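Local coordinates for protein putative methylase (Clostridium difficile, PDB 3LDU) that binds GTP and, as its family suggests, probably methylates guanine bases of ribosomal RNA, at residues S157-G169 / P222-R234. Sequence-based numbering, arbitrary orientation.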
loop_
_atom_site.group_PDB
_atom_site.type_symbol
_atom_site.label_atom_id
_atom_site.label_comp_id
_atom_site.label_asym_id
_atom_site.label_seq_id
_atom_site.Cartn_x
_atom_site.Cartn_y
_atom_site.Cartn_z
ATOM N N SER A 157 -5.335 -15.096 10.924
ATOM C CA SER A 157 -4.911 -15.236 9.550
ATOM C C SER A 157 -3.437 -15.592 9.509
ATOM O O SER A 157 -2.747 -15.543 10.530
ATOM C CB SER A 157 -5.139 -13.919 8.795
ATOM O OG SER A 157 -4.364 -12.886 9.377
ATOM N N ILE A 158 -2.964 -15.959 8.322
ATOM C CA ILE A 158 -1.536 -16.174 8.106
ATOM C C ILE A 158 -1.037 -15.136 7.108
ATOM O O ILE A 158 -1.642 -14.930 6.059
ATOM C CB ILE A 158 -1.237 -17.591 7.562
ATOM C CG1 ILE A 158 -1.994 -18.649 8.390
ATOM C CG2 ILE A 158 0.273 -17.852 7.533
ATOM C CD1 ILE A 158 -1.659 -20.088 8.034
ATOM N N ASP A 159 0.059 -14.475 7.451
ATOM C CA ASP A 159 0.675 -13.492 6.562
ATOM C C ASP A 159 1.298 -14.193 5.353
ATOM O O ASP A 159 2.129 -15.088 5.527
ATOM C CB ASP A 159 1.743 -12.723 7.340
ATOM C CG ASP A 159 2.523 -11.757 6.466
ATOM O OD1 ASP A 159 1.969 -11.317 5.446
ATOM O OD2 ASP A 159 3.680 -11.438 6.809
ATOM N N THR A 160 0.899 -13.805 4.141
ATOM C CA THR A 160 1.440 -14.419 2.921
ATOM C C THR A 160 2.552 -13.567 2.322
ATOM O O THR A 160 3.204 -13.969 1.354
ATOM C CB THR A 160 0.360 -14.634 1.828
ATOM O OG1 THR A 160 -0.014 -13.371 1.263
ATOM C CG2 THR A 160 -0.880 -15.314 2.392
ATOM N N THR A 161 2.765 -12.392 2.913
ATOM C CA THR A 161 3.612 -11.353 2.310
ATOM C C THR A 161 5.048 -11.298 2.843
ATOM O O THR A 161 6.001 -11.410 2.080
ATOM C CB THR A 161 2.943 -9.982 2.492
ATOM O OG1 THR A 161 1.651 -10.020 1.881
ATOM C CG2 THR A 161 3.799 -8.892 1.851
ATOM N N GLY A 162 5.203 -11.152 4.153
ATOM C CA GLY A 162 6.520 -10.991 4.744
ATOM C C GLY A 162 6.828 -9.507 4.927
ATOM O O GLY A 162 6.140 -8.817 5.672
ATOM N N ASP A 163 7.856 -9.007 4.257
ATOM C CA ASP A 163 8.122 -7.566 4.285
ATOM C C ASP A 163 6.891 -6.792 3.802
ATOM O O ASP A 163 6.296 -7.137 2.786
ATOM C CB ASP A 163 9.328 -7.211 3.411
ATOM C CG ASP A 163 10.649 -7.541 4.071
ATOM O OD1 ASP A 163 10.657 -7.820 5.288
ATOM O OD2 ASP A 163 11.684 -7.514 3.370
ATOM N N ALA A 164 6.506 -5.753 4.532
ATOM C CA ALA A 164 5.351 -4.937 4.141
ATOM C C ALA A 164 5.362 -4.633 2.639
ATOM O O ALA A 164 6.411 -4.325 2.067
ATOM C CB ALA A 164 5.312 -3.645 4.947
ATOM N N LEU A 165 4.191 -4.705 2.009
ATOM C CA LEU A 165 4.076 -4.565 0.561
ATOM C C LEU A 165 4.586 -3.226 0.024
ATOM O O LEU A 165 5.038 -3.143 -1.126
ATOM C CB LEU A 165 2.624 -4.789 0.103
ATOM C CG LEU A 165 2.215 -6.229 -0.185
ATOM C CD1 LEU A 165 0.809 -6.263 -0.772
ATOM C CD2 LEU A 165 3.228 -6.901 -1.131
ATOM N N HIS A 166 4.525 -2.176 0.841
ATOM C CA HIS A 166 4.969 -0.873 0.351
ATOM C C HIS A 166 6.454 -0.894 -0.008
ATOM O O HIS A 166 6.938 -0.032 -0.751
ATOM C CB HIS A 166 4.642 0.256 1.340
ATOM C CG HIS A 166 5.509 0.267 2.567
ATOM N ND1 HIS A 166 6.696 0.955 2.629
ATOM C CD2 HIS A 166 5.335 -0.315 3.779
ATOM C CE1 HIS A 166 7.234 0.790 3.833
ATOM N NE2 HIS A 166 6.432 0.024 4.541
ATOM N N LYS A 167 7.178 -1.886 0.507
ATOM C CA LYS A 167 8.582 -2.019 0.160
ATOM C C LYS A 167 8.673 -2.790 -1.151
ATOM O O LYS A 167 8.744 -4.027 -1.148
ATOM C CB LYS A 167 9.343 -2.723 1.283
ATOM C CG LYS A 167 9.181 -2.041 2.630
ATOM C CD LYS A 167 10.008 -2.684 3.715
ATOM C CE LYS A 167 9.901 -1.883 5.005
ATOM N NZ LYS A 167 10.927 -2.294 6.006
ATOM N N ARG A 168 8.630 -2.068 -2.271
ATOM C CA ARG A 168 8.721 -2.702 -3.589
ATOM C C ARG A 168 10.139 -3.203 -3.832
ATOM O O ARG A 168 10.354 -4.144 -4.595
ATOM C CB ARG A 168 8.333 -1.740 -4.724
ATOM C CG ARG A 168 6.843 -1.640 -5.072
ATOM C CD ARG A 168 6.150 -0.850 -4.028
ATOM N NE ARG A 168 4.955 -0.128 -4.475
ATOM C CZ ARG A 168 3.716 -0.440 -4.106
ATOM N NH1 ARG A 168 2.694 0.311 -4.506
ATOM N NH2 ARG A 168 3.497 -1.502 -3.329
ATOM N N GLY A 169 11.102 -2.564 -3.179
ATOM C CA GLY A 169 12.503 -2.901 -3.366
ATOM C C GLY A 169 13.335 -1.747 -3.892
ATOM O O GLY A 169 14.554 -1.843 -3.959
ATOM N N PRO A 222 3.708 -4.216 -8.949
ATOM C CA PRO A 222 4.494 -3.731 -7.810
ATOM C C PRO A 222 5.412 -4.796 -7.233
ATOM O O PRO A 222 6.512 -4.466 -6.782
ATOM C CB PRO A 222 3.429 -3.325 -6.775
ATOM C CG PRO A 222 2.148 -3.943 -7.261
ATOM C CD PRO A 222 2.265 -4.006 -8.753
ATOM N N GLY A 223 4.985 -6.055 -7.264
ATOM C CA GLY A 223 5.755 -7.123 -6.627
ATOM C C GLY A 223 6.805 -7.791 -7.501
ATOM O O GLY A 223 7.410 -8.788 -7.102
ATOM N N LEU A 224 7.033 -7.234 -8.688
ATOM C CA LEU A 224 7.856 -7.895 -9.706
ATOM C C LEU A 224 9.301 -8.099 -9.276
ATOM O O LEU A 224 9.922 -9.106 -9.624
ATOM C CB LEU A 224 7.799 -7.107 -11.018
ATOM C CG LEU A 224 8.189 -7.775 -12.337
ATOM C CD1 LEU A 224 7.416 -9.081 -12.603
ATOM C CD2 LEU A 224 8.011 -6.777 -13.479
ATOM N N ASN A 225 9.838 -7.159 -8.511
ATOM C CA ASN A 225 11.242 -7.237 -8.125
ATOM C C ASN A 225 11.467 -7.487 -6.640
ATOM O O ASN A 225 12.489 -7.078 -6.089
ATOM C CB ASN A 225 12.001 -5.981 -8.570
ATOM C CG ASN A 225 12.151 -5.896 -10.078
ATOM O OD1 ASN A 225 12.480 -6.885 -10.737
ATOM N ND2 ASN A 225 11.914 -4.712 -10.632
ATOM N N ARG A 226 10.518 -8.158 -5.990
ATOM C CA ARG A 226 10.711 -8.541 -4.602
ATOM C C ARG A 226 10.198 -9.954 -4.336
ATOM O O ARG A 226 9.578 -10.576 -5.204
ATOM C CB ARG A 226 10.050 -7.551 -3.647
ATOM C CG ARG A 226 8.559 -7.346 -3.876
ATOM C CD ARG A 226 7.915 -6.816 -2.606
ATOM N NE ARG A 226 7.879 -7.848 -1.571
ATOM C CZ ARG A 226 7.526 -7.642 -0.301
ATOM N NH1 ARG A 226 7.195 -6.429 0.113
ATOM N NH2 ARG A 226 7.518 -8.646 0.566
ATOM N N GLU A 227 10.458 -10.454 -3.137
ATOM C CA GLU A 227 9.971 -11.785 -2.792
ATOM C C GLU A 227 8.945 -11.762 -1.655
ATOM O O GLU A 227 8.777 -10.754 -0.965
ATOM C CB GLU A 227 11.111 -12.759 -2.531
ATOM C CG GLU A 227 12.040 -12.411 -1.404
ATOM C CD GLU A 227 13.265 -13.318 -1.400
ATOM O OE1 GLU A 227 13.266 -14.336 -0.668
ATOM O OE2 GLU A 227 14.217 -13.027 -2.154
ATOM N N PHE A 228 8.237 -12.871 -1.506
ATOM C CA PHE A 228 7.145 -12.956 -0.547
ATOM C C PHE A 228 7.314 -14.209 0.276
ATOM O O PHE A 228 7.756 -15.244 -0.238
ATOM C CB PHE A 228 5.815 -12.978 -1.288
ATOM C CG PHE A 228 5.618 -11.776 -2.149
ATOM C CD1 PHE A 228 5.100 -10.612 -1.613
ATOM C CD2 PHE A 228 5.989 -11.795 -3.484
ATOM C CE1 PHE A 228 4.934 -9.484 -2.406
ATOM C CE2 PHE A 228 5.819 -10.680 -4.276
ATOM C CZ PHE A 228 5.296 -9.521 -3.732
ATOM N N ILE A 229 6.980 -14.123 1.560
ATOM C CA ILE A 229 7.195 -15.264 2.463
ATOM C C ILE A 229 6.482 -16.534 1.990
ATOM O O ILE A 229 7.019 -17.627 2.155
ATOM C CB ILE A 229 6.787 -14.910 3.915
ATOM C CG1 ILE A 229 7.377 -15.912 4.909
ATOM C CG2 ILE A 229 5.261 -14.839 4.049
ATOM C CD1 ILE A 229 8.891 -15.990 4.874
ATOM N N SER A 230 5.298 -16.408 1.384
ATOM C CA SER A 230 4.517 -17.590 0.969
ATOM C C SER A 230 5.088 -18.322 -0.246
ATOM O O SER A 230 4.626 -19.423 -0.597
ATOM C CB SER A 230 3.060 -17.212 0.680
ATOM O OG SER A 230 2.994 -16.149 -0.267
ATOM N N GLU A 231 6.080 -17.721 -0.898
ATOM C CA GLU A 231 6.743 -18.395 -2.006
ATOM C C GLU A 231 7.502 -19.628 -1.525
ATOM O O GLU A 231 7.805 -20.523 -2.320
ATOM C CB GLU A 231 7.687 -17.451 -2.750
ATOM C CG GLU A 231 6.965 -16.373 -3.533
ATOM C CD GLU A 231 7.923 -15.536 -4.340
ATOM O OE1 GLU A 231 8.489 -14.577 -3.776
ATOM O OE2 GLU A 231 8.116 -15.845 -5.536
ATOM N N LYS A 232 7.811 -19.675 -0.232
ATOM C CA LYS A 232 8.497 -20.842 0.333
ATOM C C LYS A 232 7.549 -21.912 0.899
ATOM O O LYS A 232 7.999 -22.986 1.305
ATOM C CB LYS A 232 9.490 -20.424 1.417
ATOM C CG LYS A 232 10.525 -19.403 0.952
ATOM C CD LYS A 232 11.462 -19.033 2.095
ATOM C CE LYS A 232 12.509 -18.021 1.661
ATOM N NZ LYS A 232 13.359 -18.542 0.554
ATOM N N TRP A 233 6.250 -21.640 0.910
ATOM C CA TRP A 233 5.303 -22.562 1.532
ATOM C C TRP A 233 5.153 -23.865 0.762
ATOM O O TRP A 233 4.793 -23.863 -0.412
ATOM C CB TRP A 233 3.928 -21.914 1.659
ATOM C CG TRP A 233 3.852 -20.818 2.669
ATOM C CD1 TRP A 233 4.855 -20.373 3.487
ATOM C CD2 TRP A 233 2.692 -20.039 2.990
ATOM N NE1 TRP A 233 4.387 -19.343 4.284
ATOM C CE2 TRP A 233 3.065 -19.124 3.997
ATOM C CE3 TRP A 233 1.374 -20.023 2.516
ATOM C CZ2 TRP A 233 2.163 -18.201 4.542
ATOM C CZ3 TRP A 233 0.485 -19.116 3.057
ATOM C CH2 TRP A 233 0.884 -18.214 4.060
ATOM N N ARG A 234 5.401 -24.977 1.448
ATOM C CA ARG A 234 5.219 -26.301 0.850
ATOM C C ARG A 234 3.750 -26.582 0.551
ATOM O O ARG A 234 3.431 -27.449 -0.265
ATOM C CB ARG A 234 5.770 -27.380 1.783
ATOM C CG ARG A 234 7.278 -27.405 1.840
ATOM C CD ARG A 234 7.759 -28.379 2.906
ATOM N NE ARG A 234 7.571 -27.834 4.244
ATOM C CZ ARG A 234 7.365 -28.564 5.334
ATOM N NH1 ARG A 234 7.311 -29.897 5.260
ATOM N NH2 ARG A 234 7.215 -27.964 6.503
HETATM O O HOH W 1 9.856 -10.595 2.231
HETATM O O HOH W 2 9.116 -4.948 -6.712
#
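Arg226 pushes its guanidinium among the backbone carbonyls of 163-167, where carbonyl oxygens rather than a carboxylate receive it. NH1 and NH2 both grip Asp163 O end-on, each at 2.9 Å, and that oxygen lies only 7° out of the guanidinium plane. NH1 also reaches Lys167 O at 3.1 Å, tilted from the plane, and makes a weak bond to Ala164 O. On the other edge, NE and NH2 hold Glu227 O side-on, so the group is held at two edges and its rotation is fixed. A bend at chi3 (-70°) turns the arginine's end back to its own neighbour's carbonyl, while Leu165 CD2 lies over one face toward the rim. The same methyl meets the edge of the Phe228 ring in plane, 3.3 Å from CE1.

The loop leaving strand 153-159, the last in chain order of the mixed sheet shared by the ferredoxin-like and THUMP regions, is joined here to a loop of the Rossmann-like methyltransferase domain between helices 208-217 and 238-251. Ser230 OG donates to Thr160 O in the carbonyl plane at 2.7 Å, whereas Ser230 N approaches that oxygen from above the plane; Ile229 N bonds Thr161 O. An Asx turn, with Asp159 OD1 accepting from Thr161 N, shapes this bend, and Arg61 forms a salt bridge with the same carboxylate.

Trp233 brings its six-membered ring against the strand end: CH2 lies 3.5 Å from Ile158 CG2, a methyl set anti to the backbone N, and Asp159 O sits near the ring plane. Its NE1 bonds Lys142 O. At the far end, Pro222 CB rests over the centre of the Arg168 guanidinium, 3.9 Å above its plane; Arg168 NH2 bonds Leu165 O, and Arg168 NE forms a salt bridge with Glu212.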